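DITP/XTP pyrophosphatase (Staphylococcus aureus, PDB 4BNQ) probably hydrolyses non-canonical purine nucleoside triphosphates such as XTP, dITP and ITP to their monophosphates and diphosphate, using magnesium, and so cleanses the nucleotide pool. Local coordinates at residues E99-K104 with F149-I154; L71-L76 with G137-G142; R86-G89 with E95-I98; F115-S120 with R179-L184. All coordinates share one frame; numbering follows the deposited sequence.

Contact 1: residues E99-K104 with F149-I154; sequences EKLLNK and FGYDPI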
loop_
_atom_site.group_PDB
_atom_site.type_symbol
_atom_site.label_atom_id
_atom_site.label_comp_id
_atom_site.label_asym_id
_atom_site.label_seq_id
_atom_site.Cartn_x
_atom_site.Cartn_y
_atom_site.Cartn_z
ATOM N N GLU A 99 -1.040 -25.918 10.791
ATOM C CA GLU A 99 -0.460 -26.746 11.855
ATOM C C GLU A 99 1.032 -26.905 11.676
ATOM O O GLU A 99 1.797 -26.752 12.628
ATOM C CB GLU A 99 -1.153 -28.107 11.946
ATOM C CG GLU A 99 -2.613 -28.021 12.400
ATOM C CD GLU A 99 -2.787 -27.206 13.677
ATOM O OE1 GLU A 99 -1.887 -27.233 14.549
ATOM O OE2 GLU A 99 -3.832 -26.530 13.829
ATOM N N LYS A 100 1.451 -27.159 10.442
ATOM C CA LYS A 100 2.881 -27.227 10.149
ATOM C C LYS A 100 3.609 -25.932 10.502
ATOM O O LYS A 100 4.585 -25.948 11.250
ATOM C CB LYS A 100 3.134 -27.560 8.687
ATOM C CG LYS A 100 4.615 -27.687 8.387
ATOM C CD LYS A 100 4.839 -28.084 6.933
ATOM C CE LYS A 100 6.316 -28.130 6.596
ATOM N NZ LYS A 100 6.497 -28.559 5.190
ATOM N N LEU A 101 3.128 -24.814 9.972
ATOM C CA LEU A 101 3.735 -23.524 10.271
ATOM C C LEU A 101 3.790 -23.264 11.773
ATOM O O LEU A 101 4.820 -22.855 12.286
ATOM C CB LEU A 101 2.989 -22.402 9.564
ATOM C CG LEU A 101 3.606 -21.024 9.792
ATOM C CD1 LEU A 101 5.074 -21.043 9.457
ATOM C CD2 LEU A 101 2.908 -20.034 8.903
ATOM N N LEU A 102 2.693 -23.515 12.481
ATOM C CA LEU A 102 2.708 -23.329 13.930
ATOM C C LEU A 102 3.757 -24.214 14.628
ATOM O O LEU A 102 4.522 -23.723 15.467
ATOM C CB LEU A 102 1.315 -23.534 14.529
ATOM C CG LEU A 102 0.340 -22.398 14.234
ATOM C CD1 LEU A 102 -1.041 -22.698 14.802
ATOM C CD2 LEU A 102 0.894 -21.117 14.828
ATOM N N ASN A 103 3.796 -25.501 14.274
ATOM C CA ASN A 103 4.762 -26.436 14.862
ATOM C C ASN A 103 6.185 -25.963 14.663
ATOM O O ASN A 103 6.985 -25.969 15.601
ATOM C CB ASN A 103 4.623 -27.840 14.264
ATOM C CG ASN A 103 3.408 -28.580 14.786
ATOM O OD1 ASN A 103 2.854 -28.220 15.824
ATOM N ND2 ASN A 103 2.994 -29.633 14.074
ATOM N N LYS A 104 6.488 -25.534 13.442
ATOM C CA LYS A 104 7.819 -25.031 13.126
ATOM C C LYS A 104 8.208 -23.766 13.889
ATOM O O LYS A 104 9.386 -23.483 14.045
ATOM C CB LYS A 104 7.975 -24.835 11.620
ATOM C CG LYS A 104 8.006 -26.135 10.841
ATOM C CD LYS A 104 8.879 -26.009 9.590
ATOM C CE LYS A 104 10.145 -25.208 9.877
ATOM N NZ LYS A 104 11.153 -25.275 8.777
ATOM N N PHE A 149 -9.663 -17.216 4.721
ATOM C CA PHE A 149 -9.182 -18.521 4.288
ATOM C C PHE A 149 -7.666 -18.596 4.461
ATOM O O PHE A 149 -7.027 -17.620 4.866
ATOM C CB PHE A 149 -9.541 -18.747 2.811
ATOM C CG PHE A 149 -8.835 -17.802 1.872
ATOM C CD1 PHE A 149 -9.322 -16.521 1.667
ATOM C CD2 PHE A 149 -7.670 -18.180 1.223
ATOM C CE1 PHE A 149 -8.659 -15.633 0.816
ATOM C CE2 PHE A 149 -7.005 -17.300 0.380
ATOM C CZ PHE A 149 -7.504 -16.023 0.178
ATOM N N GLY A 150 -7.088 -19.749 4.140
ATOM C CA GLY A 150 -5.648 -19.888 4.184
ATOM C C GLY A 150 -5.083 -19.600 5.562
ATOM O O GLY A 150 -5.603 -20.098 6.554
ATOM N N TYR A 151 -4.032 -18.787 5.638
ATOM C CA TYR A 151 -3.390 -18.540 6.920
ATOM C C TYR A 151 -4.071 -17.418 7.683
ATOM O O TYR A 151 -3.572 -16.976 8.722
ATOM C CB TYR A 151 -1.898 -18.224 6.745
ATOM C CG TYR A 151 -1.108 -19.347 6.114
ATOM C CD1 TYR A 151 -0.596 -20.388 6.886
ATOM C CD2 TYR A 151 -0.874 -19.371 4.748
ATOM C CE1 TYR A 151 0.125 -21.424 6.307
ATOM C CE2 TYR A 151 -0.156 -20.403 4.162
ATOM C CZ TYR A 151 0.336 -21.424 4.948
ATOM O OH TYR A 151 1.050 -22.434 4.362
ATOM N N ASP A 152 -5.216 -16.962 7.188
ATOM C CA ASP A 152 -5.935 -15.892 7.881
ATOM C C ASP A 152 -6.055 -16.048 9.418
ATOM O O ASP A 152 -5.822 -15.081 10.149
ATOM C CB ASP A 152 -7.302 -15.652 7.229
ATOM C CG ASP A 152 -7.184 -14.944 5.896
ATOM O OD1 ASP A 152 -6.035 -14.598 5.541
ATOM O OD2 ASP A 152 -8.223 -14.716 5.208
ATOM N N PRO A 153 -6.391 -17.263 9.915
ATOM C CA PRO A 153 -6.630 -17.345 11.366
ATOM C C PRO A 153 -5.391 -17.180 12.257
ATOM O O PRO A 153 -5.533 -17.005 13.470
ATOM C CB PRO A 153 -7.223 -18.745 11.549
ATOM C CG PRO A 153 -7.742 -19.128 10.177
ATOM C CD PRO A 153 -6.760 -18.519 9.231
ATOM N N ILE A 154 -4.195 -17.237 11.686
ATOM C CA ILE A 154 -2.999 -17.066 12.509
ATOM C C ILE A 154 -2.203 -15.828 12.131
ATOM O O ILE A 154 -1.115 -15.600 12.652
ATOM C CB ILE A 154 -2.069 -18.298 12.449
ATOM C CG1 ILE A 154 -1.414 -18.402 11.079
ATOM C CG2 ILE A 154 -2.830 -19.560 12.794
ATOM C CD1 ILE A 154 -0.410 -19.555 10.953
#

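Contact 2: residues L71-L76 with G137-G142; sequences LEVFAL and GEIADG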
loop_
_atom_site.group_PDB
_atom_site.type_symbol
_atom_site.label_atom_id
_atom_site.label_comp_id
_atom_site.label_asym_id
_atom_site.label_seq_id
_atom_site.Cartn_x
_atom_site.Cartn_y
_atom_site.Cartn_z
ATOM N N LEU A 71 2.755 -16.310 2.293
ATOM C CA LEU A 71 3.141 -15.811 3.595
ATOM C C LEU A 71 4.632 -16.041 3.771
ATOM O O LEU A 71 5.129 -17.145 3.537
ATOM C CB LEU A 71 2.358 -16.582 4.649
ATOM C CG LEU A 71 2.669 -16.383 6.121
ATOM C CD1 LEU A 71 2.375 -14.953 6.539
ATOM C CD2 LEU A 71 1.794 -17.348 6.891
ATOM N N GLU A 72 5.348 -14.994 4.152
ATOM C CA GLU A 72 6.784 -15.065 4.369
ATOM C C GLU A 72 7.047 -14.799 5.845
ATOM O O GLU A 72 6.751 -13.715 6.344
ATOM C CB GLU A 72 7.512 -14.024 3.503
ATOM C CG GLU A 72 7.331 -14.238 2.002
ATOM C CD GLU A 72 8.002 -13.164 1.159
ATOM O OE1 GLU A 72 8.396 -12.104 1.712
ATOM O OE2 GLU A 72 8.134 -13.376 -0.067
ATOM N N VAL A 73 7.568 -15.789 6.560
ATOM C CA VAL A 73 7.814 -15.617 7.994
ATOM C C VAL A 73 9.287 -15.332 8.282
ATOM O O VAL A 73 10.145 -16.166 7.999
ATOM C CB VAL A 73 7.412 -16.873 8.788
ATOM C CG1 VAL A 73 7.669 -16.655 10.285
ATOM C CG2 VAL A 73 5.955 -17.231 8.520
ATOM N N PHE A 74 9.573 -14.168 8.848
ATOM C CA PHE A 74 10.948 -13.749 9.112
ATOM C C PHE A 74 11.807 -14.877 9.710
ATOM O O PHE A 74 12.783 -15.321 9.098
ATOM C CB PHE A 74 10.955 -12.506 10.020
ATOM C CG PHE A 74 12.327 -11.883 10.204
ATOM C CD1 PHE A 74 13.307 -12.512 10.975
ATOM C CD2 PHE A 74 12.634 -10.663 9.617
ATOM C CE1 PHE A 74 14.564 -11.948 11.137
ATOM C CE2 PHE A 74 13.889 -10.095 9.783
ATOM C CZ PHE A 74 14.852 -10.743 10.546
ATOM N N ALA A 75 11.419 -15.366 10.881
ATOM C CA ALA A 75 12.188 -16.412 11.565
ATOM C C ALA A 75 12.454 -17.668 10.729
ATOM O O ALA A 75 13.301 -18.473 11.093
ATOM C CB ALA A 75 11.535 -16.786 12.893
ATOM N N LEU A 76 11.741 -17.849 9.622
ATOM C CA LEU A 76 11.985 -19.011 8.777
ATOM C C LEU A 76 12.600 -18.583 7.461
ATOM O O LEU A 76 12.452 -19.280 6.458
ATOM C CB LEU A 76 10.689 -19.768 8.514
ATOM C CG LEU A 76 9.822 -20.091 9.733
ATOM C CD1 LEU A 76 8.583 -20.852 9.297
ATOM C CD2 LEU A 76 10.601 -20.898 10.761
ATOM N N GLY A 137 2.454 -8.258 9.668
ATOM C CA GLY A 137 1.815 -8.773 10.861
ATOM C C GLY A 137 2.742 -9.724 11.602
ATOM O O GLY A 137 3.962 -9.726 11.390
ATOM N N GLU A 138 2.153 -10.538 12.471
ATOM C CA GLU A 138 2.898 -11.471 13.291
ATOM C C GLU A 138 2.124 -12.747 13.239
ATOM O O GLU A 138 0.913 -12.719 12.992
ATOM C CB GLU A 138 2.964 -10.976 14.740
ATOM C CG GLU A 138 3.749 -9.681 14.910
ATOM C CD GLU A 138 3.772 -9.178 16.348
ATOM O OE1 GLU A 138 2.744 -9.328 17.049
ATOM O OE2 GLU A 138 4.813 -8.625 16.776
ATOM N N ILE A 139 2.805 -13.866 13.465
ATOM C CA ILE A 139 2.111 -15.139 13.504
ATOM C C ILE A 139 1.642 -15.318 14.937
ATOM O O ILE A 139 2.449 -15.259 15.866
ATOM C CB ILE A 139 3.024 -16.303 13.100
ATOM C CG1 ILE A 139 3.596 -16.067 11.699
ATOM C CG2 ILE A 139 2.274 -17.644 13.202
ATOM C CD1 ILE A 139 2.546 -15.964 10.604
ATOM N N ALA A 140 0.339 -15.520 15.128
ATOM C CA ALA A 140 -0.197 -15.679 16.483
ATOM C C ALA A 140 0.178 -17.038 17.062
ATOM O O ALA A 140 0.828 -17.859 16.399
ATOM C CB ALA A 140 -1.699 -15.503 16.491
ATOM N N ASP A 141 -0.252 -17.280 18.293
ATOM C CA ASP A 141 0.051 -18.550 18.947
ATOM C C ASP A 141 -1.051 -19.585 18.705
ATOM O O ASP A 141 -1.079 -20.631 19.339
ATOM C CB ASP A 141 0.265 -18.346 20.451
ATOM C CG ASP A 141 -0.964 -17.818 21.146
ATOM O OD1 ASP A 141 -1.966 -17.540 20.462
ATOM O OD2 ASP A 141 -0.942 -17.667 22.384
ATOM N N GLY A 142 -1.960 -19.300 17.780
ATOM C CA GLY A 142 -3.068 -20.211 17.544
ATOM C C GLY A 142 -4.053 -19.624 16.562
ATOM O O GLY A 142 -3.796 -18.564 15.984
#

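Contact 3: residues R86-G89 with E95-I98; sequences RYAG and EANI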
loop_
_atom_site.group_PDB
_atom_site.type_symbol
_atom_site.label_atom_id
_atom_site.label_comp_id
_atom_site.label_asym_id
_atom_site.label_seq_id
_atom_site.Cartn_x
_atom_site.Cartn_y
_atom_site.Cartn_z
ATOM N N ARG A 86 0.736 -25.165 -0.613
ATOM C CA ARG A 86 0.906 -26.610 -0.520
ATOM C C ARG A 86 1.982 -26.934 0.505
ATOM O O ARG A 86 2.618 -27.981 0.445
ATOM C CB ARG A 86 1.268 -27.185 -1.898
ATOM C CG ARG A 86 2.461 -26.475 -2.528
ATOM C CD ARG A 86 2.915 -27.080 -3.857
ATOM N NE ARG A 86 4.191 -26.489 -4.273
ATOM C CZ ARG A 86 4.310 -25.400 -5.037
ATOM N NH1 ARG A 86 3.228 -24.781 -5.501
ATOM N NH2 ARG A 86 5.514 -24.933 -5.349
ATOM N N TYR A 87 2.154 -26.023 1.454
ATOM C CA TYR A 87 3.184 -26.126 2.481
ATOM C C TYR A 87 3.260 -27.505 3.141
ATOM O O TYR A 87 4.346 -28.050 3.352
ATOM C CB TYR A 87 2.935 -25.043 3.539
ATOM C CG TYR A 87 4.085 -24.818 4.491
ATOM C CD1 TYR A 87 5.397 -24.787 4.032
ATOM C CD2 TYR A 87 3.862 -24.598 5.845
ATOM C CE1 TYR A 87 6.461 -24.563 4.904
ATOM C CE2 TYR A 87 4.920 -24.378 6.722
ATOM C CZ TYR A 87 6.214 -24.359 6.244
ATOM O OH TYR A 87 7.267 -24.144 7.107
ATOM N N ALA A 88 2.106 -28.067 3.482
ATOM C CA ALA A 88 2.090 -29.311 4.246
ATOM C C ALA A 88 1.919 -30.537 3.353
ATOM O O ALA A 88 2.093 -31.664 3.811
ATOM C CB ALA A 88 1.005 -29.275 5.321
ATOM N N GLY A 89 1.576 -30.310 2.086
ATOM C CA GLY A 89 1.390 -31.387 1.131
ATOM C C GLY A 89 0.645 -30.930 -0.104
ATOM O O GLY A 89 0.207 -29.788 -0.175
ATOM N N GLU A 95 -5.835 -26.200 6.762
ATOM C CA GLU A 95 -5.662 -26.599 8.160
ATOM C C GLU A 95 -4.318 -27.292 8.419
ATOM O O GLU A 95 -3.689 -27.048 9.447
ATOM C CB GLU A 95 -6.850 -27.438 8.659
ATOM C CG GLU A 95 -6.710 -27.975 10.100
ATOM C CD GLU A 95 -6.434 -26.884 11.144
ATOM O OE1 GLU A 95 -6.939 -25.738 11.002
ATOM O OE2 GLU A 95 -5.723 -27.178 12.137
ATOM N N ALA A 96 -3.860 -28.120 7.478
ATOM C CA ALA A 96 -2.565 -28.798 7.632
ATOM C C ALA A 96 -1.410 -27.808 7.509
ATOM O O ALA A 96 -0.407 -27.884 8.236
ATOM C CB ALA A 96 -2.408 -29.917 6.613
ATOM N N ASN A 97 -1.551 -26.879 6.578
ATOM C CA ASN A 97 -0.542 -25.850 6.388
ATOM C C ASN A 97 -0.346 -25.014 7.646
ATOM O O ASN A 97 0.782 -24.692 8.012
ATOM C CB ASN A 97 -0.925 -24.973 5.197
ATOM C CG ASN A 97 -0.898 -25.740 3.893
ATOM O OD1 ASN A 97 -0.272 -26.804 3.812
ATOM N ND2 ASN A 97 -1.559 -25.208 2.862
ATOM N N ILE A 98 -1.449 -24.682 8.309
ATOM C CA ILE A 98 -1.384 -23.872 9.522
ATOM C C ILE A 98 -0.676 -24.645 10.627
ATOM O O ILE A 98 0.190 -24.101 11.314
ATOM C CB ILE A 98 -2.795 -23.437 10.010
ATOM C CG1 ILE A 98 -3.402 -22.424 9.039
ATOM C CG2 ILE A 98 -2.736 -22.894 11.426
ATOM C CD1 ILE A 98 -4.890 -22.110 9.307
HETATM O O HOH W 1 -1.483 -28.769 2.240
#

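Contact 4: residues F115-S120 with R179-L184; sequences FVCVIS and RNAINL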
loop_
_atom_site.group_PDB
_atom_site.type_symbol
_atom_site.label_atom_id
_atom_site.label_comp_id
_atom_site.label_asym_id
_atom_site.label_seq_id
_atom_site.Cartn_x
_atom_site.Cartn_y
_atom_site.Cartn_z
ATOM N N PHE A 115 2.306 -10.805 4.510
ATOM C CA PHE A 115 1.486 -11.403 3.465
ATOM C C PHE A 115 1.826 -10.705 2.163
ATOM O O PHE A 115 1.917 -9.469 2.117
ATOM C CB PHE A 115 0.010 -11.173 3.739
ATOM C CG PHE A 115 -0.703 -12.363 4.287
ATOM C CD1 PHE A 115 -0.421 -13.629 3.831
ATOM C CD2 PHE A 115 -1.689 -12.207 5.254
ATOM C CE1 PHE A 115 -1.103 -14.722 4.344
ATOM C CE2 PHE A 115 -2.354 -13.295 5.772
ATOM C CZ PHE A 115 -2.063 -14.547 5.323
ATOM N N VAL A 116 1.996 -11.484 1.106
ATOM C CA VAL A 116 2.387 -10.928 -0.180
ATOM C C VAL A 116 1.380 -11.317 -1.264
ATOM O O VAL A 116 0.941 -12.456 -1.312
ATOM C CB VAL A 116 3.814 -11.385 -0.560
ATOM C CG1 VAL A 116 4.185 -10.886 -1.939
ATOM C CG2 VAL A 116 4.827 -10.871 0.477
ATOM N N CYS A 117 0.987 -10.361 -2.103
ATOM C CA CYS A 117 0.090 -10.642 -3.215
ATOM C C CYS A 117 0.583 -10.002 -4.503
ATOM O O CYS A 117 0.776 -8.779 -4.561
ATOM C CB CYS A 117 -1.320 -10.141 -2.932
ATOM S SG CYS A 117 -2.350 -10.143 -4.446
ATOM N N VAL A 118 0.789 -10.830 -5.525
ATOM C CA VAL A 118 1.094 -10.332 -6.858
ATOM C C VAL A 118 -0.057 -10.614 -7.817
ATOM O O VAL A 118 -0.460 -11.755 -7.987
ATOM C CB VAL A 118 2.361 -10.951 -7.437
ATOM C CG1 VAL A 118 2.546 -10.480 -8.880
ATOM C CG2 VAL A 118 3.571 -10.578 -6.584
ATOM N N ILE A 119 -0.582 -9.553 -8.426
ATOM C CA ILE A 119 -1.663 -9.636 -9.407
ATOM C C ILE A 119 -1.050 -9.446 -10.789
ATOM O O ILE A 119 -0.341 -8.468 -11.007
ATOM C CB ILE A 119 -2.674 -8.497 -9.184
ATOM C CG1 ILE A 119 -3.346 -8.626 -7.814
ATOM C CG2 ILE A 119 -3.748 -8.469 -10.272
ATOM C CD1 ILE A 119 -4.289 -9.821 -7.673
ATOM N N SER A 120 -1.294 -10.356 -11.729
ATOM C CA SER A 120 -0.881 -10.085 -13.105
ATOM C C SER A 120 -2.075 -9.941 -14.048
ATOM O O SER A 120 -3.030 -10.719 -13.973
ATOM C CB SER A 120 0.082 -11.148 -13.628
ATOM O OG SER A 120 -0.597 -12.358 -13.841
ATOM N N ARG A 179 -5.764 -6.181 -1.387
ATOM C CA ARG A 179 -6.304 -4.838 -1.576
ATOM C C ARG A 179 -5.210 -3.906 -2.069
ATOM O O ARG A 179 -5.440 -3.098 -2.967
ATOM C CB ARG A 179 -6.910 -4.289 -0.286
ATOM C CG ARG A 179 -7.263 -2.809 -0.367
ATOM C CD ARG A 179 -8.311 -2.549 -1.443
ATOM N NE ARG A 179 -8.469 -1.128 -1.733
ATOM C CZ ARG A 179 -9.481 -0.389 -1.301
ATOM N NH1 ARG A 179 -10.429 -0.942 -0.555
ATOM N NH2 ARG A 179 -9.543 0.899 -1.612
ATOM N N ASN A 180 -4.016 -4.028 -1.500
ATOM C CA ASN A 180 -2.927 -3.125 -1.872
ATOM C C ASN A 180 -2.453 -3.337 -3.302
ATOM O O ASN A 180 -2.147 -2.376 -3.993
ATOM C CB ASN A 180 -1.740 -3.246 -0.907
ATOM C CG ASN A 180 -2.007 -2.572 0.413
ATOM O OD1 ASN A 180 -2.853 -1.686 0.502
ATOM N ND2 ASN A 180 -1.299 -2.992 1.452
ATOM N N ALA A 181 -2.384 -4.593 -3.736
ATOM C CA ALA A 181 -2.013 -4.900 -5.108
ATOM C C ALA A 181 -3.047 -4.370 -6.080
ATOM O O ALA A 181 -2.704 -3.855 -7.139
ATOM C CB ALA A 181 -1.883 -6.391 -5.291
ATOM N N ILE A 182 -4.319 -4.539 -5.738
ATOM C CA ILE A 182 -5.391 -4.130 -6.628
ATOM C C ILE A 182 -5.440 -2.602 -6.753
ATOM O O ILE A 182 -5.815 -2.094 -7.805
ATOM C CB ILE A 182 -6.757 -4.672 -6.166
ATOM C CG1 ILE A 182 -6.812 -6.182 -6.333
ATOM C CG2 ILE A 182 -7.892 -4.061 -6.983
ATOM C CD1 ILE A 182 -6.792 -6.646 -7.787
ATOM N N ASN A 183 -5.036 -1.882 -5.701
ATOM C CA ASN A 183 -5.002 -0.406 -5.744
ATOM C C ASN A 183 -4.047 0.081 -6.821
ATOM O O ASN A 183 -4.347 1.037 -7.542
ATOM C CB ASN A 183 -4.613 0.210 -4.390
ATOM C CG ASN A 183 -5.750 0.188 -3.379
ATOM O OD1 ASN A 183 -6.927 0.069 -3.742
ATOM N ND2 ASN A 183 -5.400 0.315 -2.097
ATOM N N LEU A 184 -2.907 -0.595 -6.934
ATOM C CA LEU A 184 -1.957 -0.317 -8.003
ATOM C C LEU A 184 -2.570 -0.678 -9.356
ATOM O O LEU A 184 -2.364 0.034 -10.346
ATOM C CB LEU A 184 -0.641 -1.076 -7.793
ATOM C CG LEU A 184 0.212 -0.705 -6.571
ATOM C CD1 LEU A 184 1.260 -1.799 -6.285
ATOM C CD2 LEU A 184 0.890 0.645 -6.780
#

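Contact 1: residues E99-K104 with F149-I154
Leu101 meets two residues of the 149-154 loop through one methyl, CD2, while Ile154 has the largest share of the buried surface. Leu101 CD2 lies 3.9 Å from CD1 of Ile154 and 4.1 Å from CE1 of Tyr151, approaching the phenol ring at a slant. With CG anti to the backbone N (chi1 -178°), Leu101 sends this branch off the helix toward the loop. The next residue, Leu102, adds a second point of touch: its CD1 lies 4.1 Å from CG2 of Ile154, the two side chains lying alongside but running opposite ways. Ile154 thus spreads its two ends over neighbouring leucines, CD1 to Leu101 and CG2 to Leu102. Its chi1 of 70° sets CG1 between the backbone N and the carbonyl carbon, leaving CG2 on the Leu102 side.

The loop belongs to the predicted substrate-binding segment of this Ham1-family NTPase, Phe149 to Asp152, which folds as a type II' beta turn with Gly150 at positive phi. Helix 94-104 therefore packs Leu101 and Leu102 against the loop that probably binds substrate. Next to the turn, Ile154 N bonds to Tyr151 O at 3.0 Å, leading into the 3-10 segment 152-154, and Ile154 comes to the same helix as Tyr151.

Further out, the Tyr151 hydroxyl is hydrogen-bonded to Ser84 O, which fixes the far end of the ring that Leu101 touches. Asp152 OD2 receives Phe149 N at 2.9 Å, from 50° above the carboxylate plane, and also pairs with Lys172, another predicted substrate-binding residue.

Contact 2: residues L71-L76 with G137-G142
Strands 64-73 and 126-139 flank strand 112-123 in the antiparallel sheet, and here the ends of these two outer neighbours meet across the middle strand through side chains. The backbone spacing supports this reading: the CA atoms of Val73 and Ile139, the nearest pair, are 7.9 Å apart, too far for directly paired strands. Ile139 is the shared partner. Its CD1 reaches tip to tip toward Leu71, coming within 4.0 Å of Leu71 CD2 and 4.2 Å of Leu71 CD1, so it faces the fork of the leucine. Val73 puts its CG2 4.1 Å from Ile139 CG1, the valine meeting the isoleucine chain roughly perpendicular, and the same methyl also comes near Ile139 CD1. Two torsions near -60° (chi1 -57°, chi2 -61°) fold the isoleucine so that CG1 faces Val73 and CD1 lies nearest Leu71.

Ala113 on the intervening strand touches both Leu71 and Ile139, while Leu101 of helix 94-104 touches Leu71 and Val73, and Leu102 touches Ile139. Leu71 also borders Tyr151, a predicted substrate-binding residue.

Across the two segments the touching atoms are all carbon, and the three residues involved are buried. Cohesion here consequently rests on exclusion of water and on dispersion between methyl and methylene groups, whereas backbone bonding of Gly137 to Ala113 and of Glu72 to Gln114 supplies the directional link through the middle strand.

Contact 3: residues R86-G89 with E95-I98
This is a local polar contact between the loop that leads into helix 94-104 and the first turns of that helix, made by an asparagine side chain holding the loop backbone. Asn97 OD1 accepts the backbone N-H of Ala88 at 2.7 Å, with an N-H...O angle of 145°. The donor stands 31° out of the carbonyl plane, so the approach is somewhat off straight at both ends. A chi1 of -66° keeps Asn97 CG beside its own backbone N and lets the amide reach back to the loop.

Carbon atoms close in around the bond. Ala88 CB comes within 3.2 Å of Asn97 OD1 and lies 3.7 Å from Ala96 CB, methyl against methyl; Tyr87 CB is also 3.7 Å from Asn97 OD1. An edge of the Tyr87 ring, at CD2, meets Asn97 O at 3.8 Å, and the ring makes a cation-pi contact with Lys100.

A water lies 2.8 Å from Asn97 OD1 and 3.1 Å from Gly89 O and can bridge them, though it has other acceptors in reach. On the other branch of the amide, ND2 bonds to Ala85 O, and the Tyr87 carbonyl receives Lys100 NZ.

With OD1 accepting from the loop and ND2 donating to it, both ends of the amide are used. This fixes the rotation of the flat group and gives each end of the buried amide a partner while tying residues 85 to 88 to the helix.

Contact 4: residues F115-S120 with R179-L184
Apolar touches between strand and helix centre on the Ala181 methyl. Its CB lies 3.7 Å from Ile119 CG1 and 3.9 Å from Cys117 SG, placing it between two residues that point to the same side of strand 115-120. It also rests against the strand backbone, 3.6 Å from Cys117 O. Cys117 turns SG anti to its own N (chi1 167°), and this brings the sulfur alongside the methyl. Next along the helix, Ile182 extends CD1 to Ile119, 4.0 Å from both CG1 and CD1, as the two isoleucine side chains pass at a slant. Phe17 of helix 11-20 packs on both isoleucines, and Ile20 on Ile182.

Polar bonds run within the helix rather than across the contact. Arg179 NE donates to Asn183 OD1, one turn later, at 2.8 Å and an N-H...O angle of 161°, with the acceptor near the guanidinium plane. Arg179 NH1 bonds to Gly173 O, so two bonds hold this side chain. Asn183 and Leu184 pack on the second subunit of the homodimer.

The axes of segments 115-120 and 179-184 run in roughly the same direction, 32° and 7.8 Å apart. A small alanine at the nearest pair, Cys117 and Ala181 with CA atoms 6.4 Å apart, suits that close spacing. Such layering of a helix on a sheet characterises the alpha/beta fold of the Ham1 family; here helix 177-191, which begins with the predicted substrate-binding His177 and Arg178, covers the central strand 112-123.

How the contacts relate
Contact 1 shares its side of the chain's centre with contact 2 and with contact 3. It lies about 8 Å from contact 3 and about 9 Å from contact 2, centre to centre, while contact 4 is about 19 to 23 Å from the others. Contacts 1 and 3 share helix 94-104; contacts 2 and 4 reach the same antiparallel sheet. Along the chain contact 3 closes first, nested inside the loop of contact 2, whereas contacts 1, 2 and 4 interleave. Leu101 joins contact 1 to contact 2 through Leu71, and Phe115 joins both to the strand of contact 4. The predicted substrate loop 149-154 is thereby backed by the helix and by the sheet.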